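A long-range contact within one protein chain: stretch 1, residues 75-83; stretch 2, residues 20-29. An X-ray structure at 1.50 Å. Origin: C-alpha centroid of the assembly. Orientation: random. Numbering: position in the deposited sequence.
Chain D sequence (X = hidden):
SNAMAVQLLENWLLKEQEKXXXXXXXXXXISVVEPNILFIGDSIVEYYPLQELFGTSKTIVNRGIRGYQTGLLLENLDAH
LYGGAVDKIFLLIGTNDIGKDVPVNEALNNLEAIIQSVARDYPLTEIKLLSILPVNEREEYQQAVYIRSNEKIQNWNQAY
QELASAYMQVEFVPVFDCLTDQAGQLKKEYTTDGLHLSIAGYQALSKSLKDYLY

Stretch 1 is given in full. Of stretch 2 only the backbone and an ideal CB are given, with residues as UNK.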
# COMPACT_ATOMS: atom_id res chain seq x y z
N GLU D 75 11.26 -6.64 27.39
CA GLU D 75 10.58 -7.88 27.74
C GLU D 75 9.52 -8.28 26.71
O GLU D 75 9.34 -9.46 26.41
CB GLU D 75 9.93 -7.70 29.12
CG GLU D 75 9.39 -8.95 29.73
CD GLU D 75 8.48 -8.67 30.92
OE1 GLU D 75 8.70 -7.65 31.62
OE2 GLU D 75 7.55 -9.47 31.14
N ASN D 76 8.85 -7.26 26.14
CA ASN D 76 7.73 -7.48 25.23
C ASN D 76 8.03 -7.04 23.81
O ASN D 76 7.11 -6.71 23.07
CB ASN D 76 6.51 -6.75 25.74
CG ASN D 76 6.01 -7.36 27.02
OD1 ASN D 76 5.32 -8.38 27.00
ND2 ASN D 76 6.41 -6.78 28.15
N LEU D 77 9.31 -7.04 23.43
CA LEU D 77 9.71 -6.45 22.16
C LEU D 77 8.98 -7.03 20.95
O LEU D 77 8.71 -6.32 19.96
CB LEU D 77 11.22 -6.60 22.00
CG LEU D 77 11.83 -5.93 20.77
CD1 LEU D 77 11.57 -4.42 20.76
CD2 LEU D 77 13.37 -6.21 20.76
N ASP D 78 8.64 -8.32 21.04
CA ASP D 78 7.95 -9.00 19.95
C ASP D 78 6.62 -8.36 19.58
O ASP D 78 6.15 -8.49 18.44
CB ASP D 78 7.68 -10.47 20.33
CG ASP D 78 6.69 -10.62 21.48
OD1 ASP D 78 6.98 -10.17 22.60
OD2 ASP D 78 5.63 -11.24 21.27
N ALA D 79 5.97 -7.73 20.55
CA ALA D 79 4.68 -7.10 20.26
C ALA D 79 4.83 -5.89 19.32
O ALA D 79 3.83 -5.41 18.75
CB ALA D 79 3.97 -6.69 21.57
N HIS D 80 6.06 -5.41 19.17
CA HIS D 80 6.27 -4.10 18.54
C HIS D 80 6.87 -4.21 17.18
O HIS D 80 7.10 -3.18 16.54
CB HIS D 80 7.14 -3.23 19.44
CG HIS D 80 6.53 -3.02 20.79
ND1 HIS D 80 5.72 -1.94 21.09
CD2 HIS D 80 6.55 -3.80 21.90
CE1 HIS D 80 5.30 -2.04 22.33
NE2 HIS D 80 5.75 -3.18 22.84
N LEU D 81 7.11 -5.44 16.71
CA LEU D 81 7.84 -5.66 15.45
C LEU D 81 7.09 -6.59 14.51
O LEU D 81 6.76 -7.73 14.90
CB LEU D 81 9.22 -6.24 15.73
CG LEU D 81 10.19 -5.39 16.58
CD1 LEU D 81 11.42 -6.21 16.99
CD2 LEU D 81 10.62 -4.16 15.82
N TYR D 82 6.83 -6.12 13.28
CA TYR D 82 6.37 -7.00 12.21
C TYR D 82 6.68 -6.34 10.88
O TYR D 82 7.05 -5.15 10.84
CB TYR D 82 4.89 -7.32 12.31
CG TYR D 82 3.94 -6.26 11.81
CD1 TYR D 82 3.33 -6.36 10.56
CD2 TYR D 82 3.61 -5.15 12.62
CE1 TYR D 82 2.41 -5.43 10.10
CE2 TYR D 82 2.70 -4.19 12.16
CZ TYR D 82 2.11 -4.32 10.89
OH TYR D 82 1.18 -3.40 10.42
N GLY D 83 6.55 -7.13 9.82
CA GLY D 83 6.67 -6.64 8.46
C GLY D 83 7.80 -7.28 7.70
O GLY D 83 8.80 -7.72 8.27
N UNK D 20 -3.01 -3.72 25.36
CA UNK D 20 -2.46 -3.19 24.12
C UNK D 20 -1.42 -4.14 23.53
O UNK D 20 -1.38 -4.35 22.32
CB UNK D 20 -1.84 -1.81 24.36
N UNK D 21 -0.61 -4.77 24.40
CA UNK D 21 0.32 -5.77 23.89
C UNK D 21 -0.39 -6.93 23.16
O UNK D 21 0.06 -7.39 22.10
CB UNK D 21 1.16 -6.32 25.05
N UNK D 22 -1.51 -7.37 23.72
CA UNK D 22 -2.28 -8.44 23.10
C UNK D 22 -2.83 -8.00 21.73
O UNK D 22 -2.76 -8.73 20.73
CB UNK D 22 -3.42 -8.87 24.02
N UNK D 23 -3.34 -6.78 21.70
CA UNK D 23 -3.86 -6.17 20.48
C UNK D 23 -2.76 -6.14 19.41
O UNK D 23 -2.97 -6.60 18.28
CB UNK D 23 -4.38 -4.76 20.76
N UNK D 24 -1.58 -5.64 19.77
CA UNK D 24 -0.50 -5.56 18.81
C UNK D 24 -0.04 -6.94 18.34
O UNK D 24 0.23 -7.13 17.16
CB UNK D 24 0.68 -4.79 19.42
N UNK D 25 0.02 -7.91 19.24
CA UNK D 25 0.48 -9.23 18.83
C UNK D 25 -0.44 -9.82 17.76
O UNK D 25 0.03 -10.45 16.81
CB UNK D 25 0.56 -10.17 20.04
N UNK D 26 -1.74 -9.59 17.90
CA UNK D 26 -2.66 -10.13 16.91
C UNK D 26 -2.60 -9.30 15.61
O UNK D 26 -2.59 -9.86 14.51
CB UNK D 26 -4.08 -10.15 17.47
N UNK D 27 -2.53 -7.96 15.73
CA UNK D 27 -2.41 -7.17 14.52
C UNK D 27 -1.15 -7.48 13.74
O UNK D 27 -1.13 -7.40 12.49
CB UNK D 27 -2.45 -5.68 14.87
N UNK D 28 -0.05 -7.80 14.43
CA UNK D 28 1.19 -8.13 13.75
C UNK D 28 1.00 -9.28 12.75
O UNK D 28 1.73 -9.37 11.75
CB UNK D 28 2.26 -8.49 14.78
N UNK D 29 0.02 -10.14 13.01
CA UNK D 29 -0.23 -11.29 12.14
C UNK D 29 -1.23 -11.03 11.03
O UNK D 29 -1.12 -11.60 9.94
CB UNK D 29 -0.72 -12.47 12.98

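Residues 20 to 29 form a continuous stretch of helix, so successive side chains sweep around its axis, and stretch 1, which leaves a helix at Asn-76 and runs on mostly as loop and turn, can meet only one side of it.

Positions 20, 22, 23, 26 and 29 have no atom of stretch 1 within 5.5 Å of the ideal CB. Any helix-compatible residue would serve as far as this contact goes; they are Ile-20, Thr-22, Lys-23, His-26 and His-29.

Position 21 points sideways, its ideal CB 4.5 Å from Ala-79 CB and 5.0 Å from Asn-76 OD1. A medium or long side chain could run along toward the amide of Asn-76, and a polar end would suit it. The residue is Gln-21. Its NE2 lies 3.3 Å from Asn-76 ND2, but both are donors and do not bond to each other. The link is through water 1, which donates to Gln-21 OE1 at 2.8 Å and, weakly, to Asn-76 OD1 at 3.3 Å.

Position 24 points toward stretch 1, with its ideal CB just 3.3 Å from Ala-79 O. Anything beyond CB has to lead away from this carbonyl; alanine would fit but stop short of His-80, which a flat ring, tyrosine or phenylalanine, could approach. Tyr-24 takes chi1 m, and its ring edge is directed to the face of the His-80 ring in an offset edge-to-face pair, centroids 6.0 Å apart and planes at 75°.

Position 25 again points sideways, its ideal CB 5.1 Å from Ala-79 CB and 5.3 Å from Asp-78 OD2. The carboxylate calls for a positive charge, so lysine or arginine would suit; a second acceptor, Asn-76 OD1, favours a group with several donors. Arg-25 NE gives a hydrogen bond of 2.8 Å to Asp-78 OD2 and its NH2 one of 3.0 Å to Asp-78 OD1, a two-pronged salt bridge, while NH2 also donates to Asn-76 OD1 at 3.0 Å. Ala-79 CB lies over one face of the guanidinium, leaving the edge free for these acceptors.

Position 27 also has nothing of stretch 1 within 5.5 Å of its ideal CB, so many side chains would do; Leu-27 makes no contact here.

Position 28 points sideways, its ideal CB 3.8 Å from Tyr-82 CB, 4.6 Å from Leu-81 O and 5.3 Å from Ala-79 O. An N-H donor carried an atom or two beyond CB could reach these carbonyls, as in asparagine or perhaps glutamine. Asn-28 is found: ND2 donates to Ala-79 O at 3.2 Å, and its CA lies over the Tyr-82 ring, 4.1 Å from the centroid, a CH-pi contact.

Stretch 2, residues 20-29: IQTKYRHLNH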
# COMPACT_ATOMS: atom_id res chain seq x y z
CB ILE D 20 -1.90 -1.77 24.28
CG1 ILE D 20 -3.04 -0.83 24.67
CG2 ILE D 20 -1.20 -1.32 23.00
CD1 ILE D 20 -2.59 0.50 25.29
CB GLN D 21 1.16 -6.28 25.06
CG GLN D 21 2.13 -5.25 25.57
CD GLN D 21 2.71 -5.55 26.93
OE1 GLN D 21 2.13 -6.33 27.70
NE2 GLN D 21 3.84 -4.91 27.25
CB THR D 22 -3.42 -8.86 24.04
OG1 THR D 22 -2.83 -9.46 25.22
CG2 THR D 22 -4.37 -9.86 23.34
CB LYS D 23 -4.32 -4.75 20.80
CG LYS D 23 -5.00 -4.02 19.63
CD LYS D 23 -5.29 -2.57 19.92
CE LYS D 23 -6.24 -1.96 18.87
NZ LYS D 23 -6.42 -0.47 19.07
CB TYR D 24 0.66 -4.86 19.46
CG TYR D 24 0.51 -3.35 19.61
CD1 TYR D 24 -0.53 -2.64 18.97
CD2 TYR D 24 1.42 -2.63 20.38
CE1 TYR D 24 -0.63 -1.23 19.10
CE2 TYR D 24 1.32 -1.25 20.51
CZ TYR D 24 0.32 -0.55 19.87
OH TYR D 24 0.23 0.84 20.01
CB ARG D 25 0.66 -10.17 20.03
CG ARG D 25 1.90 -9.84 20.80
CD ARG D 25 2.07 -10.79 21.99
NE ARG D 25 3.34 -10.45 22.65
CZ ARG D 25 3.45 -9.98 23.89
NH1 ARG D 25 2.38 -9.83 24.67
NH2 ARG D 25 4.66 -9.69 24.36
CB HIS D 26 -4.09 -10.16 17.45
CG HIS D 26 -5.02 -11.01 16.63
ND1 HIS D 26 -6.21 -11.48 17.15
CD2 HIS D 26 -4.94 -11.53 15.38
CE1 HIS D 26 -6.86 -12.18 16.24
NE2 HIS D 26 -6.11 -12.23 15.15
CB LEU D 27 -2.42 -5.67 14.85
CG LEU D 27 -3.78 -5.08 15.14
CD1 LEU D 27 -3.54 -3.62 15.59
CD2 LEU D 27 -4.70 -5.14 13.93
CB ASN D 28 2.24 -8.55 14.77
CG ASN D 28 2.75 -7.41 15.60
OD1 ASN D 28 2.46 -6.24 15.33
ND2 ASN D 28 3.53 -7.73 16.62
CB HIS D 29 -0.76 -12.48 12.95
CG HIS D 29 0.27 -13.12 13.82
ND1 HIS D 29 1.35 -13.81 13.31
CD2 HIS D 29 0.37 -13.20 15.17
CE1 HIS D 29 2.08 -14.27 14.31
NE2 HIS D 29 1.51 -13.91 15.45
O HOH W 1 2.12 -9.07 27.43
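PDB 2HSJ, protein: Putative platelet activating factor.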